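Local coordinates for extracellular solute-binding protein family 1 (Arthrobacter chlorophenolicus, PDB 4R2F) that binds the disaccharide laminaribiose in the cleft of its two-lobed fold and probably delivers such sugars to an ABC-type importer, at residues A[43-48]-A[75-80]; A[95-100]-A[312-317]. All blocks are in the same frame, centred on the assembly; numbering follows the deposited sequence.

Contact 1. Residues A[43-48]-A[75-80]; sequences WDMPWA and IQWNNF. With BGC (beta-D-glucopyranose), chain B; BGC (beta-D-glucopyranose), chain C.
Trp77 lies sandwiched between protein and sugar: Met45 and Pro46 cover one face of its indole, and the chain B glucose lies over the opposite face. The methyl carbon CE of Met45 sits 3.9 Å from the centroid of the six-membered ring of Trp77. The flexible, unbranched methionine chain suits this place, since bends at both chi2 (-47°) and chi3 (-70°) put CE over the ring. Pro46 lays CD against the five-membered ring in a second CH-pi contact, and its carbonyl O accepts a bond from Trp77 NE1 at 2.9 Å, the donor standing well above the carbonyl plane. Trp47 completes the packing: the benzo edge of Trp77 points into its face in a T-shaped pair with planes at 87°. Behind this cluster, Ile75 places CD1 over the six-membered ring of Trp43, 3.7 Å from its centroid, while Ile75 N donates to Asp44 O at 2.9 Å, a nearly straight bond continuing the parallel pairing of strands 40-44 and 70-74. Helix 80-89 closes this buried end through Phe84. The exposed side is looser. Gln76 sends only NE2 back to Pro46 CG, 4.0 Å away, and the turn from Trp77 to Phe80 carries Asn78 and Asn79 away from segment 43-48. A carbohydrate presents C-H groups as well as hydroxyls, and Trp77 meets C5 of the chain B glucose with its ring; gripped by an NE1 bond and by apolar groups on its other face, the indole is probably held ready as a flat apolar surface for the sugar.

Contact 2. Residues A[95-100]-A[312-317]; sequences AVSTGG and NIMMYT
With chi1 at 87°, Ser97 places OG between its backbone N and carbonyl carbon, and Tyr316, its CG swung beside the backbone N (chi1 -62°), lays its ring alongside 95-97 so that OH arrives at Ser97. Tyr316 OH donates to Ser97 OG at 2.8 Å, and OG in turn donates to Thr98 O, so the small hydroxyl relays a bond from the phenol to the main chain. Gln103 adds a weak bond to the same phenol oxygen. The ring of Tyr316 turns its edge to segment 95-100, with Ala95 O near its plane. A phenylalanine in its place would probably leave Ser97 OG without its donor and the ring edge held by packing alone. Below these side chains the backbones pair antiparallel: Ser97 and Met314 form the hydrogen-bonded pair, Ser97 N to Met314 O and Met314 N to Ser97 O both 2.9 Å, and Tyr316 N reaches Ala95 O at 2.8 Å. Met314 packs CG against Ser97 OG on the face they share. On the other face beta-branched Val96 meets Ile313, CG1 to CG2 3.6 Å apart; Ile313 and Met315 touch helix 322-335, Val96 strand 40-44. Past Thr98 the two backbones part and water takes over: water 1 accepts from Gly99 N and donates to Asn312 O. Gly99 has backbone angles that would jam a side chain against the preceding carbonyl. The arrangement is an antiparallel pairing inside the mixed sheet of a solute-binding protein lobe, joining 306-316 to 96-97, itself parallel to 40-44, its glycine-rich end opening onto the sugar pocket at Gly100.

Contacts 1 and 2 lie 12 Å apart, centre to centre, and meet through neighbouring strands 40-44 and 96-97 of one sheet. Trp43 N lies 3.0 Å from Val96 O, probably a strand-to-strand hydrogen bond. The main junction is Thr98: its OG1 is 2.7 Å from Asp44 OD1, probably a hydrogen bond, and also bonds Trp47 NE1, so contact 2 helps fix the indole that contact 1 turns toward the sugar. Tyr72 and Tyr52 hold the other oxygen of Asp44. Both contacts end at the laminaribiose: 43-48 and 75-80 supply Trp47 and Trp77, while 95-100 brings Gly100 into touch with a glucose.

Contact 1. Residues A[43-48]-A[75-80]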
ATOM      1  N   TRP A  43     -16.138   0.683   8.787  1.00 28.31           N
ATOM      2  CA  TRP A  43     -15.904   0.656   7.354  1.00 25.68           C
ATOM      3  C   TRP A  43     -14.528   0.072   7.079  1.00 34.47           C
ATOM      4  O   TRP A  43     -13.535   0.470   7.697  1.00 34.48           O
ATOM      5  CB  TRP A  43     -15.967   2.071   6.779  1.00 29.10           C
ATOM      6  CG  TRP A  43     -17.350   2.682   6.710  1.00 31.33           C
ATOM      7  CD1 TRP A  43     -18.509   2.205   7.264  1.00 42.42           C
ATOM      8  CD2 TRP A  43     -17.696   3.903   6.053  1.00 29.40           C
ATOM      9  NE1 TRP A  43     -19.556   3.063   6.988  1.00 35.13           N
ATOM     10  CE2 TRP A  43     -19.086   4.107   6.243  1.00 41.50           C
ATOM     11  CE3 TRP A  43     -16.967   4.843   5.310  1.00 29.43           C
ATOM     12  CZ2 TRP A  43     -19.764   5.223   5.730  1.00 44.16           C
ATOM     13  CZ3 TRP A  43     -17.645   5.949   4.785  1.00 34.66           C
ATOM     14  CH2 TRP A  43     -19.035   6.127   5.006  1.00 36.71           C
ATOM     15  N   ASP A  44     -14.474  -0.803   6.081  1.00 28.81           N
ATOM     16  CA  ASP A  44     -13.281  -1.571   5.737  1.00 33.66           C
ATOM     17  C   ASP A  44     -13.090  -1.567   4.214  1.00 33.86           C
ATOM     18  O   ASP A  44     -14.053  -1.393   3.469  1.00 32.81           O
ATOM     19  CB  ASP A  44     -13.461  -3.014   6.220  1.00 27.97           C
ATOM     20  CG  ASP A  44     -12.127  -3.793   6.338  1.00 35.62           C
ATOM     21  OD1 ASP A  44     -11.058  -3.158   6.497  1.00 31.43           O
ATOM     22  OD2 ASP A  44     -12.164  -5.044   6.334  1.00 30.26           O
ATOM     23  N   MET A  45     -11.861  -1.776   3.752  1.00 34.44           N
ATOM     24  CA  MET A  45     -11.558  -1.707   2.329  1.00 27.63           C
ATOM     25  C   MET A  45     -11.509  -3.148   1.779  1.00 26.73           C
ATOM     26  O   MET A  45     -11.433  -4.118   2.550  1.00 28.85           O
ATOM     27  CB  MET A  45     -10.206  -1.010   2.105  1.00 24.20           C
ATOM     28  CG  MET A  45     -10.043   0.378   2.742  1.00 26.84           C
ATOM     29  SD  MET A  45     -11.389   1.546   2.492  1.00 18.41           S
ATOM     30  CE  MET A  45     -11.168   1.863   0.768  1.00 27.37           C
ATOM     31  N   PRO A  46     -11.471  -3.296   0.454  1.00 30.42           N
ATOM     32  CA  PRO A  46     -11.210  -4.604  -0.103  1.00 33.79           C
ATOM     33  C   PRO A  46      -9.706  -4.792  -0.108  1.00 30.36           C
ATOM     34  O   PRO A  46      -9.025  -4.452  -1.079  1.00 32.05           O
ATOM     35  CB  PRO A  46     -11.807  -4.518  -1.530  1.00 33.12           C
ATOM     36  CG  PRO A  46     -12.543  -3.209  -1.577  1.00 39.33           C
ATOM     37  CD  PRO A  46     -11.790  -2.340  -0.614  1.00 32.88           C
ATOM     38  N   TRP A  47      -9.187  -5.245   1.020  1.00 24.99           N
ATOM     39  CA  TRP A  47      -7.761  -5.439   1.219  1.00 30.73           C
ATOM     40  C   TRP A  47      -7.094  -6.543   0.401  1.00 49.72           C
ATOM     41  O   TRP A  47      -5.942  -6.431   0.024  1.00 40.73           O
ATOM     42  CB  TRP A  47      -7.425  -5.523   2.704  1.00 30.81           C
ATOM     43  CG  TRP A  47      -7.563  -4.193   3.370  1.00 32.17           C
ATOM     44  CD1 TRP A  47      -8.556  -3.794   4.207  1.00 29.85           C
ATOM     45  CD2 TRP A  47      -6.694  -3.071   3.221  1.00 24.36           C
ATOM     46  NE1 TRP A  47      -8.353  -2.501   4.595  1.00 28.72           N
ATOM     47  CE2 TRP A  47      -7.211  -2.037   4.007  1.00 24.69           C
ATOM     48  CE3 TRP A  47      -5.520  -2.849   2.505  1.00 28.08           C
ATOM     49  CZ2 TRP A  47      -6.599  -0.800   4.096  1.00 25.45           C
ATOM     50  CZ3 TRP A  47      -4.915  -1.623   2.598  1.00 30.36           C
ATOM     51  CH2 TRP A  47      -5.453  -0.613   3.385  1.00 25.62           C
ATOM     52  N   ALA A  48      -7.792  -7.646   0.197  1.00 32.99           N
ATOM     53  CA  ALA A  48      -7.222  -8.743  -0.559  1.00 37.40           C
ATOM     54  C   ALA A  48      -8.252  -9.366  -1.499  1.00 37.89           C
ATOM     55  O   ALA A  48      -8.772  -8.700  -2.371  1.00 46.23           O
ATOM     56  CB  ALA A  48      -6.597  -9.762   0.381  1.00 35.79           C
ATOM     57  N   ILE A  75     -16.010  -0.245   1.696  1.00 32.58           N
ATOM     58  CA  ILE A  75     -15.842   0.949   0.878  1.00 26.52           C
ATOM     59  C   ILE A  75     -14.917   0.550  -0.262  1.00 30.85           C
ATOM     60  O   ILE A  75     -13.874  -0.028  -0.023  1.00 31.00           O
ATOM     61  CB  ILE A  75     -15.194   2.085   1.705  1.00 28.56           C
ATOM     62  CG1 ILE A  75     -16.046   2.406   2.923  1.00 30.48           C
ATOM     63  CG2 ILE A  75     -14.981   3.319   0.835  1.00 30.35           C
ATOM     64  CD1 ILE A  75     -17.446   2.915   2.596  1.00 34.10           C
ATOM     65  N   GLN A  76     -15.299   0.837  -1.505  1.00 29.76           N
ATOM     66  CA  GLN A  76     -14.467   0.482  -2.663  1.00 36.97           C
ATOM     67  C   GLN A  76     -13.232   1.388  -2.768  1.00 23.78           C
ATOM     68  O   GLN A  76     -13.238   2.509  -2.291  1.00 31.24           O
ATOM     69  CB  GLN A  76     -15.280   0.555  -3.960  1.00 36.63           C
ATOM     70  CG  GLN A  76     -16.471  -0.414  -4.025  1.00 43.16           C
ATOM     71  CD  GLN A  76     -16.072  -1.881  -3.841  1.00 37.41           C
ATOM     72  OE1 GLN A  76     -16.679  -2.608  -3.058  1.00 44.10           O
ATOM     73  NE2 GLN A  76     -15.052  -2.312  -4.552  1.00 39.02           N
ATOM     74  N   TRP A  77     -12.164   0.885  -3.384  1.00 25.64           N
ATOM     75  CA  TRP A  77     -10.975   1.684  -3.540  1.00 33.17           C
ATOM     76  C   TRP A  77     -11.164   2.893  -4.463  1.00 33.91           C
ATOM     77  O   TRP A  77     -10.569   3.947  -4.213  1.00 29.63           O
ATOM     78  CB  TRP A  77      -9.819   0.835  -4.045  1.00 28.44           C
ATOM     79  CG  TRP A  77      -9.169   0.055  -2.976  1.00 28.98           C
ATOM     80  CD1 TRP A  77      -9.131  -1.303  -2.853  1.00 34.67           C
ATOM     81  CD2 TRP A  77      -8.462   0.581  -1.856  1.00 32.20           C
ATOM     82  NE1 TRP A  77      -8.436  -1.658  -1.717  1.00 35.33           N
ATOM     83  CE2 TRP A  77      -8.012  -0.517  -1.091  1.00 31.01           C
ATOM     84  CE3 TRP A  77      -8.147   1.876  -1.428  1.00 35.73           C
ATOM     85  CZ2 TRP A  77      -7.283  -0.351   0.078  1.00 26.32           C
ATOM     86  CZ3 TRP A  77      -7.422   2.039  -0.272  1.00 38.81           C
ATOM     87  CH2 TRP A  77      -7.008   0.939   0.477  1.00 37.66           C
ATOM     88  N   ASN A  78     -11.960   2.771  -5.523  1.00 37.64           N
ATOM     89  CA  ASN A  78     -12.038   3.884  -6.484  1.00 31.31           C
ATOM     90  C   ASN A  78     -12.636   5.110  -5.806  1.00 22.79           C
ATOM     91  O   ASN A  78     -13.716   5.033  -5.190  1.00 33.69           O
ATOM     92  CB  ASN A  78     -12.845   3.529  -7.724  1.00 36.56           C
ATOM     93  CG  ASN A  78     -12.590   4.506  -8.873  1.00 47.68           C
ATOM     94  OD1 ASN A  78     -11.447   4.710  -9.311  1.00 36.94           O
ATOM     95  ND2 ASN A  78     -13.643   5.119  -9.357  1.00 35.88           N
ATOM     96  N   ASN A  79     -11.906   6.217  -5.868  1.00 36.06           N
ATOM     97  CA  ASN A  79     -12.392   7.473  -5.317  1.00 40.33           C
ATOM     98  C   ASN A  79     -12.567   7.436  -3.783  1.00 39.23           C
ATOM     99  O   ASN A  79     -13.330   8.234  -3.215  1.00 36.33           O
ATOM    100  CB  ASN A  79     -13.739   7.854  -5.991  1.00 40.53           C
ATOM    101  CG  ASN A  79     -13.895   9.358  -6.203  1.00 39.02           C
ATOM    102  OD1 ASN A  79     -12.915  10.092  -6.267  1.00 36.21           O
ATOM    103  ND2 ASN A  79     -15.125   9.813  -6.311  1.00 33.33           N
ATOM    104  N   PHE A  80     -11.845   6.544  -3.105  1.00 31.53           N
ATOM    105  CA  PHE A  80     -12.016   6.357  -1.650  1.00 31.14           C
ATOM    106  C   PHE A  80     -11.765   7.654  -0.864  1.00 31.68           C
ATOM    107  O   PHE A  80     -12.412   7.914   0.145  1.00 30.05           O
ATOM    108  CB  PHE A  80     -11.092   5.250  -1.124  1.00 34.99           C
ATOM    109  CG  PHE A  80      -9.676   5.692  -0.914  1.00 35.85           C
ATOM    110  CD1 PHE A  80      -8.769   5.690  -1.964  1.00 35.67           C
ATOM    111  CD2 PHE A  80      -9.237   6.117   0.340  1.00 36.33           C
ATOM    112  CE1 PHE A  80      -7.468   6.122  -1.778  1.00 31.84           C
ATOM    113  CE2 PHE A  80      -7.921   6.553   0.524  1.00 34.13           C
ATOM    114  CZ  PHE A  80      -7.041   6.552  -0.528  1.00 38.72           C
TER
HETATM  115  C2  BGC B   1      -3.482  -2.572  -1.780  1.00 35.34           C
HETATM  116  C3  BGC B   1      -3.903  -1.095  -1.730  1.00 26.98           C
HETATM  117  C4  BGC B   1      -4.336  -0.648  -3.133  1.00 27.67           C
HETATM  118  C5  BGC B   1      -5.406  -1.618  -3.700  1.00 27.01           C
HETATM  119  C6  BGC B   1      -5.944  -1.195  -5.073  1.00 31.84           C
HETATM  120  C1  BGC B   1      -4.590  -3.415  -2.438  1.00 35.84           C
HETATM  121  O1  BGC B   1      -4.182  -4.776  -2.576  1.00 52.00           O
HETATM  122  O2  BGC B   1      -3.190  -3.032  -0.450  1.00 31.26           O
HETATM  123  O3  BGC B   1      -2.804  -0.329  -1.169  1.00 26.46           O
HETATM  124  O4  BGC B   1      -4.885   0.675  -3.167  1.00 30.95           O
HETATM  125  O5  BGC B   1      -4.828  -2.893  -3.762  1.00 33.84           O
HETATM  126  O6  BGC B   1      -4.860  -1.020  -5.987  1.00 29.88           O
HETATM  127  C2  BGC C   2      -2.179   1.104   0.625  1.00 26.35           C
HETATM  128  C3  BGC C   2      -2.718   2.297   1.416  1.00 29.82           C
HETATM  129  C4  BGC C   2      -2.918   3.486   0.486  1.00 26.66           C
HETATM  130  C5  BGC C   2      -3.809   3.091  -0.684  1.00 26.83           C
HETATM  131  C6  BGC C   2      -3.939   4.221  -1.714  1.00 27.09           C
HETATM  132  C1  BGC C   2      -3.223   0.800  -0.437  1.00 24.00           C
HETATM  133  O2  BGC C   2      -1.970  -0.020   1.471  1.00 27.54           O
HETATM  134  O3  BGC C   2      -1.818   2.645   2.467  1.00 24.55           O
HETATM  135  O4  BGC C   2      -3.577   4.535   1.184  1.00 29.45           O
HETATM  136  O5  BGC C   2      -3.293   1.923  -1.330  1.00 23.42           O
HETATM  137  O6  BGC C   2      -2.674   4.552  -2.329  1.00 26.87           O

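Contact 2. Residues A[95-100]-A[312-317]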
ATOM      1  N   ALA A  95     -17.945   5.053  12.725  1.00 31.73           N
ATOM      2  CA  ALA A  95     -17.300   5.233  14.028  1.00 33.76           C
ATOM      3  C   ALA A  95     -15.813   4.833  13.987  1.00 31.32           C
ATOM      4  O   ALA A  95     -14.961   5.446  14.653  1.00 30.50           O
ATOM      5  CB  ALA A  95     -18.027   4.403  15.082  1.00 32.02           C
ATOM      6  N   VAL A  96     -15.533   3.786  13.218  1.00 27.37           N
ATOM      7  CA  VAL A  96     -14.216   3.196  13.083  1.00 27.96           C
ATOM      8  C   VAL A  96     -13.993   2.781  11.642  1.00 30.76           C
ATOM      9  O   VAL A  96     -14.925   2.334  10.961  1.00 32.74           O
ATOM     10  CB  VAL A  96     -14.100   1.900  13.920  1.00 26.92           C
ATOM     11  CG1 VAL A  96     -12.681   1.346  13.879  1.00 32.92           C
ATOM     12  CG2 VAL A  96     -14.546   2.135  15.353  1.00 23.77           C
ATOM     13  N   SER A  97     -12.752   2.879  11.183  1.00 29.95           N
ATOM     14  CA  SER A  97     -12.418   2.412   9.854  1.00 26.81           C
ATOM     15  C   SER A  97     -10.961   2.063   9.648  1.00 28.21           C
ATOM     16  O   SER A  97     -10.055   2.509  10.386  1.00 27.71           O
ATOM     17  CB  SER A  97     -12.830   3.464   8.789  1.00 36.66           C
ATOM     18  OG  SER A  97     -11.827   4.438   8.557  1.00 30.53           O
ATOM     19  N   THR A  98     -10.742   1.252   8.620  1.00 26.70           N
ATOM     20  CA  THR A  98      -9.466   1.212   7.934  1.00 25.30           C
ATOM     21  C   THR A  98      -9.579   2.176   6.749  1.00 28.05           C
ATOM     22  O   THR A  98     -10.539   2.935   6.634  1.00 32.24           O
ATOM     23  CB  THR A  98      -9.121  -0.199   7.442  1.00 27.45           C
ATOM     24  OG1 THR A  98     -10.095  -0.651   6.473  1.00 28.98           O
ATOM     25  CG2 THR A  98      -9.096  -1.135   8.592  1.00 25.31           C
ATOM     26  N   GLY A  99      -8.585   2.197   5.896  1.00 30.16           N
ATOM     27  CA  GLY A  99      -8.630   3.100   4.744  1.00 30.27           C
ATOM     28  C   GLY A  99      -7.234   3.449   4.329  1.00 32.65           C
ATOM     29  O   GLY A  99      -6.316   2.641   4.469  1.00 31.57           O
ATOM     30  N   GLY A 100      -7.069   4.662   3.825  1.00 34.73           N
ATOM     31  CA  GLY A 100      -5.797   5.099   3.335  1.00 32.98           C
ATOM     32  C   GLY A 100      -4.740   5.081   4.419  1.00 33.40           C
ATOM     33  O   GLY A 100      -5.032   5.248   5.597  1.00 31.12           O
ATOM     34  N   ASN A 312      -3.397   1.463   9.169  1.00 27.04           N
ATOM     35  CA  ASN A 312      -3.840   1.725  10.532  1.00 29.06           C
ATOM     36  C   ASN A 312      -5.363   1.766  10.644  1.00 26.98           C
ATOM     37  O   ASN A 312      -6.075   1.932   9.653  1.00 31.95           O
ATOM     38  CB  ASN A 312      -3.238   3.061  11.008  1.00 23.13           C
ATOM     39  CG  ASN A 312      -3.462   4.199  10.021  1.00 25.36           C
ATOM     40  OD1 ASN A 312      -2.616   4.474   9.120  1.00 29.76           O
ATOM     41  ND2 ASN A 312      -4.596   4.851  10.144  1.00 23.48           N
ATOM     42  N   ILE A 313      -5.837   1.531  11.866  1.00 26.09           N
ATOM     43  CA  ILE A 313      -7.234   1.589  12.198  1.00 23.45           C
ATOM     44  C   ILE A 313      -7.462   2.857  12.955  1.00 30.31           C
ATOM     45  O   ILE A 313      -6.743   3.160  13.923  1.00 29.32           O
ATOM     46  CB  ILE A 313      -7.688   0.403  13.092  1.00 28.95           C
ATOM     47  CG1 ILE A 313      -7.351  -0.918  12.414  1.00 53.80           C
ATOM     48  CG2 ILE A 313      -9.187   0.451  13.381  1.00 41.65           C
ATOM     49  CD1 ILE A 313      -7.804  -2.137  13.190  1.00 72.51           C
ATOM     50  N   MET A 314      -8.523   3.548  12.558  1.00 25.75           N
ATOM     51  CA  MET A 314      -8.807   4.877  13.030  1.00 32.71           C
ATOM     52  C   MET A 314     -10.224   4.968  13.562  1.00 25.97           C
ATOM     53  O   MET A 314     -11.135   4.248  13.146  1.00 29.84           O
ATOM     54  CB  MET A 314      -8.522   5.919  11.919  1.00 29.33           C
ATOM     55  CG  MET A 314      -9.395   5.920  10.697  1.00 32.27           C
ATOM     56  SD  MET A 314      -8.595   6.682   9.274  1.00 22.37           S
ATOM     57  CE  MET A 314      -7.745   5.262   8.624  1.00 31.85           C
ATOM     58  N   MET A 315     -10.375   5.820  14.556  1.00 27.83           N
ATOM     59  CA  MET A 315     -11.664   6.065  15.191  1.00 31.76           C
ATOM     60  C   MET A 315     -12.061   7.517  14.885  1.00 30.55           C
ATOM     61  O   MET A 315     -11.188   8.361  14.689  1.00 32.27           O
ATOM     62  CB  MET A 315     -11.539   5.846  16.726  1.00 25.66           C
ATOM     63  CG  MET A 315     -11.373   4.419  17.203  1.00 28.37           C
ATOM     64  SD  MET A 315     -11.332   4.231  19.001  1.00 22.85           S
ATOM     65  CE  MET A 315      -9.847   5.122  19.328  1.00 38.16           C
ATOM     66  N   TYR A 316     -13.363   7.796  14.856  1.00 31.19           N
ATOM     67  CA  TYR A 316     -13.903   9.106  14.489  1.00 37.11           C
ATOM     68  C   TYR A 316     -14.779   9.691  15.584  1.00 25.00           C
ATOM     69  O   TYR A 316     -15.371   8.945  16.365  1.00 33.94           O
ATOM     70  CB  TYR A 316     -14.775   8.973  13.242  1.00 26.94           C
ATOM     71  CG  TYR A 316     -14.041   8.487  12.008  1.00 28.90           C
ATOM     72  CD1 TYR A 316     -13.763   7.146  11.821  1.00 32.16           C
ATOM     73  CD2 TYR A 316     -13.621   9.375  11.045  1.00 30.07           C
ATOM     74  CE1 TYR A 316     -13.090   6.700  10.698  1.00 33.27           C
ATOM     75  CE2 TYR A 316     -12.950   8.946   9.918  1.00 30.03           C
ATOM     76  CZ  TYR A 316     -12.689   7.608   9.733  1.00 33.48           C
ATOM     77  OH  TYR A 316     -12.042   7.188   8.580  1.00 28.10           O
ATOM     78  N   THR A 317     -14.905  11.020  15.600  1.00 29.10           N
ATOM     79  CA  THR A 317     -15.732  11.699  16.595  1.00 31.86           C
ATOM     80  C   THR A 317     -17.208  11.361  16.456  1.00 38.12           C
ATOM     81  O   THR A 317     -17.934  11.380  17.439  1.00 33.99           O
ATOM     82  CB  THR A 317     -15.574  13.232  16.563  1.00 38.51           C
ATOM     83  OG1 THR A 317     -15.824  13.707  15.239  1.00 38.56           O
ATOM     84  CG2 THR A 317     -14.160  13.653  17.018  1.00 37.43           C
TER
HETATM   85  O   HOH W   1      -6.054   0.781   7.096  1.00 30.22           O
HETATM   86  O   HOH W   2      -4.251   2.635   6.581  1.00 31.70           O